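PDB 1L1J: heat shock protease HtrA from Thermotoga maritima, which probably acts as an ATP-independent serine endopeptidase of the heat-shock response, this chain being its protease domain. Local coordinates for residues I6-K19 against I135-V149. Numbering follows the deposited sequence.
Sequences IVNVVEACAPAVVK and IAIGNPLGFQHTVTV
Val10 sends its two methyls to different partners on 135-149. CG2, which lies anti to the carbonyl carbon, packs against Val147 CG2 at 3.7 Å and also meets the branch methyl CG2 of Ile135 and the end methyl CD1 of Ile137, while CG1 comes to the edge of the His145 imidazole beside CD2 and NE2. One face of that ring is covered by Ala14, whose CB sits 3.7 Å from the ring centroid in a CH-pi contact, 16° off the normal. Replacing His145 by an alanine would probably open a gap beside Val10 CG1 and Ala14 CB and leave the water held by NE2, which also donates a weak bond to Glu11 OE2, without one of its partners. Toward the start of the helix, Ile135 CD1 lies 3.8 Å from Val9 CB and also touches Ile6, whose CD1 meets Val149 CG1 tip to tip. Helix 6-13 runs at 33° to strand 135-138, covering one side of the hairpin that this strand forms with 146-149. The contact joins the N-terminal helix and first strand of the chymotrypsin-like fold, which has two beta domains, to a hairpin of the second. Beyond the helix, Val17 CG2 packs 3.6 Å from Ile137 CG2, with Pro186 also against Val17. The extended Lys19 chain then runs over the turn 139-142, its CB 3.2 Å from Asn139 O and its CG and CD beside Pro140 O. Gly142 has a positive phi at which a CB would run into the preceding carbonyl O, which calls for glycine. Farther out, the backbone N of Asn139 is hydrogen-bonded to Ser59 OG, and Gly138 lies near Asn182, a predicted substrate-binding residue.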
loop_
_atom_site.group_PDB
_atom_site.type_symbol
_atom_site.label_atom_id
_atom_site.label_comp_id
_atom_site.label_asym_id
_atom_site.label_seq_id
_atom_site.Cartn_x
_atom_site.Cartn_y
_atom_site.Cartn_z
ATOM N N ILE A 6 15.154 -2.102 12.277
ATOM C CA ILE A 6 14.460 -2.196 11.001
ATOM C C ILE A 6 14.213 -3.649 10.622
ATOM O O ILE A 6 13.107 -4.018 10.239
ATOM C CB ILE A 6 15.254 -1.504 9.874
ATOM C CG1 ILE A 6 15.390 -0.003 10.177
ATOM C CG2 ILE A 6 14.557 -1.731 8.540
ATOM C CD1 ILE A 6 16.356 0.747 9.261
ATOM N N VAL A 7 15.246 -4.473 10.746
ATOM C CA VAL A 7 15.126 -5.880 10.403
ATOM C C VAL A 7 14.025 -6.498 11.241
ATOM O O VAL A 7 13.211 -7.296 10.757
ATOM C CB VAL A 7 16.438 -6.631 10.683
ATOM C CG1 VAL A 7 16.271 -8.120 10.377
ATOM C CG2 VAL A 7 17.552 -6.026 9.849
ATOM N N ASN A 8 14.008 -6.114 12.508
ATOM C CA ASN A 8 13.011 -6.628 13.429
ATOM C C ASN A 8 11.606 -6.252 12.993
ATOM O O ASN A 8 10.764 -7.127 12.844
ATOM C CB ASN A 8 13.305 -6.118 14.832
ATOM C CG ASN A 8 14.545 -6.761 15.424
ATOM O OD1 ASN A 8 15.342 -6.103 16.111
ATOM N ND2 ASN A 8 14.713 -8.062 15.167
ATOM N N VAL A 9 11.351 -4.966 12.769
ATOM C CA VAL A 9 10.018 -4.540 12.350
ATOM C C VAL A 9 9.485 -5.360 11.177
ATOM O O VAL A 9 8.385 -5.920 11.245
ATOM C CB VAL A 9 9.991 -3.048 11.962
ATOM C CG1 VAL A 9 8.755 -2.741 11.120
ATOM C CG2 VAL A 9 9.968 -2.198 13.221
ATOM N N VAL A 10 10.270 -5.431 10.109
ATOM C CA VAL A 10 9.893 -6.172 8.913
ATOM C C VAL A 10 9.527 -7.610 9.276
ATOM O O VAL A 10 8.446 -8.098 8.925
ATOM C CB VAL A 10 11.055 -6.157 7.883
ATOM C CG1 VAL A 10 10.813 -7.181 6.779
ATOM C CG2 VAL A 10 11.174 -4.771 7.275
ATOM N N GLU A 11 10.436 -8.280 9.979
ATOM C CA GLU A 11 10.222 -9.656 10.408
ATOM C C GLU A 11 8.865 -9.744 11.096
ATOM O O GLU A 11 8.173 -10.760 11.005
ATOM C CB GLU A 11 11.308 -10.071 11.403
ATOM C CG GLU A 11 11.838 -11.466 11.195
ATOM C CD GLU A 11 12.768 -11.537 9.998
ATOM O OE1 GLU A 11 13.898 -10.998 10.098
ATOM O OE2 GLU A 11 12.364 -12.119 8.957
ATOM N N ALA A 12 8.491 -8.668 11.782
ATOM C CA ALA A 12 7.231 -8.619 12.505
ATOM C C ALA A 12 6.023 -8.215 11.683
ATOM O O ALA A 12 4.936 -8.730 11.909
ATOM C CB ALA A 12 7.353 -7.688 13.700
ATOM N N CYS A 13 6.198 -7.303 10.734
ATOM C CA CYS A 13 5.063 -6.834 9.951
ATOM C C CYS A 13 4.904 -7.420 8.557
ATOM O O CYS A 13 3.843 -7.289 7.941
ATOM C CB CYS A 13 5.115 -5.316 9.868
ATOM S SG CYS A 13 5.411 -4.545 11.476
ATOM N N ALA A 14 5.940 -8.076 8.058
ATOM C CA ALA A 14 5.880 -8.666 6.722
ATOM C C ALA A 14 4.715 -9.644 6.485
ATOM O O ALA A 14 3.996 -9.544 5.489
ATOM C CB ALA A 14 7.204 -9.358 6.412
ATOM N N PRO A 15 4.506 -10.597 7.407
ATOM C CA PRO A 15 3.425 -11.565 7.235
ATOM C C PRO A 15 2.020 -10.981 7.152
ATOM O O PRO A 15 1.064 -11.711 6.910
ATOM C CB PRO A 15 3.614 -12.491 8.425
ATOM C CG PRO A 15 4.069 -11.567 9.470
ATOM C CD PRO A 15 5.101 -10.729 8.748
ATOM N N ALA A 16 1.889 -9.671 7.328
ATOM C CA ALA A 16 0.574 -9.033 7.256
ATOM C C ALA A 16 0.442 -8.155 6.006
ATOM O O ALA A 16 -0.616 -7.546 5.768
ATOM C CB ALA A 16 0.325 -8.196 8.513
ATOM N N VAL A 17 1.516 -8.092 5.209
ATOM C CA VAL A 17 1.523 -7.286 3.981
ATOM C C VAL A 17 1.160 -8.178 2.794
ATOM O O VAL A 17 1.868 -9.126 2.486
ATOM C CB VAL A 17 2.905 -6.643 3.752
ATOM C CG1 VAL A 17 2.807 -5.590 2.669
ATOM C CG2 VAL A 17 3.415 -6.032 5.049
ATOM N N VAL A 18 0.059 -7.859 2.125
ATOM C CA VAL A 18 -0.426 -8.678 1.024
ATOM C C VAL A 18 -0.276 -8.098 -0.366
ATOM O O VAL A 18 0.074 -6.938 -0.541
ATOM C CB VAL A 18 -1.925 -8.997 1.198
ATOM C CG1 VAL A 18 -2.211 -9.459 2.607
ATOM C CG2 VAL A 18 -2.751 -7.766 0.864
ATOM N N LYS A 19 -0.576 -8.942 -1.346
ATOM C CA LYS A 19 -0.535 -8.616 -2.767
ATOM C C LYS A 19 -1.986 -8.406 -3.224
ATOM O O LYS A 19 -2.915 -8.914 -2.599
ATOM C CB LYS A 19 0.088 -9.792 -3.539
ATOM C CG LYS A 19 -0.226 -9.833 -5.033
ATOM C CD LYS A 19 0.131 -11.186 -5.644
ATOM C CE LYS A 19 -0.303 -11.265 -7.119
ATOM N NZ LYS A 19 -0.176 -12.636 -7.712
ATOM N N ILE A 135 9.672 2.862 7.355
ATOM C CA ILE A 135 9.977 1.658 6.617
ATOM C C ILE A 135 8.809 1.353 5.700
ATOM O O ILE A 135 7.710 1.104 6.173
ATOM C CB ILE A 135 10.223 0.479 7.598
ATOM C CG1 ILE A 135 11.070 0.955 8.787
ATOM C CG2 ILE A 135 10.966 -0.647 6.896
ATOM C CD1 ILE A 135 11.280 -0.091 9.862
ATOM N N ALA A 136 9.035 1.399 4.393
ATOM C CA ALA A 136 7.979 1.109 3.432
ATOM C C ALA A 136 7.995 -0.382 3.136
ATOM O O ALA A 136 9.059 -0.947 2.863
ATOM C CB ALA A 136 8.217 1.876 2.172
ATOM N N ILE A 137 6.839 -1.040 3.210
ATOM C CA ILE A 137 6.802 -2.473 2.921
ATOM C C ILE A 137 5.842 -2.772 1.790
ATOM O O ILE A 137 4.737 -2.219 1.734
ATOM C CB ILE A 137 6.384 -3.323 4.134
ATOM C CG1 ILE A 137 7.266 -3.004 5.343
ATOM C CG2 ILE A 137 6.546 -4.796 3.793
ATOM C CD1 ILE A 137 7.346 -4.103 6.366
ATOM N N GLY A 138 6.268 -3.643 0.880
ATOM C CA GLY A 138 5.430 -3.992 -0.253
ATOM C C GLY A 138 5.386 -5.488 -0.469
ATOM O O GLY A 138 6.139 -6.235 0.174
ATOM N N ASN A 139 4.533 -5.943 -1.383
ATOM C CA ASN A 139 4.443 -7.373 -1.610
ATOM C C ASN A 139 3.764 -7.763 -2.917
ATOM O O ASN A 139 3.046 -8.762 -2.973
ATOM C CB ASN A 139 3.700 -8.011 -0.436
ATOM C CG ASN A 139 3.778 -9.525 -0.456
ATOM O OD1 ASN A 139 4.187 -10.121 -1.456
ATOM N ND2 ASN A 139 3.382 -10.158 0.646
ATOM N N PRO A 140 4.005 -7.000 -3.994
ATOM C CA PRO A 140 3.378 -7.309 -5.283
ATOM C C PRO A 140 3.566 -8.725 -5.846
ATOM O O PRO A 140 2.732 -9.192 -6.624
ATOM C CB PRO A 140 3.946 -6.235 -6.203
ATOM C CG PRO A 140 5.285 -6.000 -5.648
ATOM C CD PRO A 140 5.017 -5.946 -4.162
ATOM N N LEU A 141 4.651 -9.401 -5.474
ATOM C CA LEU A 141 4.877 -10.757 -5.963
ATOM C C LEU A 141 4.126 -11.779 -5.111
ATOM O O LEU A 141 3.832 -12.882 -5.569
ATOM C CB LEU A 141 6.370 -11.088 -5.971
ATOM C CG LEU A 141 7.206 -10.186 -6.882
ATOM C CD1 LEU A 141 8.674 -10.574 -6.789
ATOM C CD2 LEU A 141 6.710 -10.300 -8.317
ATOM N N GLY A 142 3.815 -11.393 -3.876
ATOM C CA GLY A 142 3.096 -12.261 -2.960
ATOM C C GLY A 142 3.975 -13.128 -2.064
ATOM O O GLY A 142 3.801 -13.156 -0.836
ATOM N N PHE A 143 4.931 -13.823 -2.675
ATOM C CA PHE A 143 5.811 -14.735 -1.947
ATOM C C PHE A 143 7.014 -14.110 -1.264
ATOM O O PHE A 143 7.820 -14.819 -0.663
ATOM C CB PHE A 143 6.267 -15.862 -2.877
ATOM C CG PHE A 143 6.754 -15.383 -4.205
ATOM C CD1 PHE A 143 8.056 -14.934 -4.360
ATOM C CD2 PHE A 143 5.901 -15.371 -5.302
ATOM C CE1 PHE A 143 8.509 -14.477 -5.599
ATOM C CE2 PHE A 143 6.338 -14.920 -6.541
ATOM C CZ PHE A 143 7.645 -14.471 -6.693
ATOM N N GLN A 144 7.142 -12.793 -1.373
ATOM C CA GLN A 144 8.227 -12.063 -0.717
ATOM C C GLN A 144 7.918 -10.582 -0.632
ATOM O O GLN A 144 7.333 -9.992 -1.545
ATOM C CB GLN A 144 9.554 -12.226 -1.439
ATOM C CG GLN A 144 10.686 -11.532 -0.709
ATOM C CD GLN A 144 11.939 -11.406 -1.546
ATOM O OE1 GLN A 144 11.988 -10.622 -2.495
ATOM N NE2 GLN A 144 12.965 -12.184 -1.198
ATOM N N HIS A 145 8.332 -9.993 0.481
ATOM C CA HIS A 145 8.136 -8.580 0.755
ATOM C C HIS A 145 9.363 -7.728 0.361
ATOM O O HIS A 145 10.503 -8.071 0.699
ATOM C CB HIS A 145 7.876 -8.425 2.238
ATOM C CG HIS A 145 8.881 -9.134 3.081
ATOM N ND1 HIS A 145 9.092 -10.491 2.990
ATOM C CD2 HIS A 145 9.745 -8.682 4.021
ATOM C CE1 HIS A 145 10.041 -10.846 3.840
ATOM N NE2 HIS A 145 10.454 -9.767 4.480
ATOM N N THR A 146 9.123 -6.633 -0.358
ATOM C CA THR A 146 10.192 -5.723 -0.746
ATOM C C THR A 146 10.229 -4.633 0.328
ATOM O O THR A 146 9.197 -4.300 0.899
ATOM C CB THR A 146 9.918 -5.073 -2.121
ATOM O OG1 THR A 146 8.542 -4.695 -2.210
ATOM C CG2 THR A 146 10.228 -6.041 -3.239
ATOM N N VAL A 147 11.404 -4.074 0.608
ATOM C CA VAL A 147 11.513 -3.041 1.634
ATOM C C VAL A 147 12.450 -1.891 1.269
ATOM O O VAL A 147 13.492 -2.109 0.672
ATOM C CB VAL A 147 11.988 -3.667 2.974
ATOM C CG1 VAL A 147 12.458 -2.588 3.933
ATOM C CG2 VAL A 147 10.853 -4.464 3.605
ATOM N N THR A 148 12.063 -0.664 1.609
ATOM C CA THR A 148 12.894 0.513 1.353
ATOM C C THR A 148 12.844 1.356 2.609
ATOM O O THR A 148 11.821 1.446 3.270
ATOM C CB THR A 148 12.427 1.367 0.138
ATOM O OG1 THR A 148 11.106 1.860 0.356
ATOM C CG2 THR A 148 12.447 0.536 -1.129
ATOM N N VAL A 149 13.970 1.956 2.947
ATOM C CA VAL A 149 14.064 2.738 4.153
ATOM C C VAL A 149 14.496 4.165 3.901
ATOM O O VAL A 149 15.260 4.456 2.984
ATOM C CB VAL A 149 15.049 2.078 5.121
ATOM C CG1 VAL A 149 15.019 2.766 6.460
ATOM C CG2 VAL A 149 14.697 0.635 5.265
HETATM O O HOH W 1 12.388 -9.772 6.885
#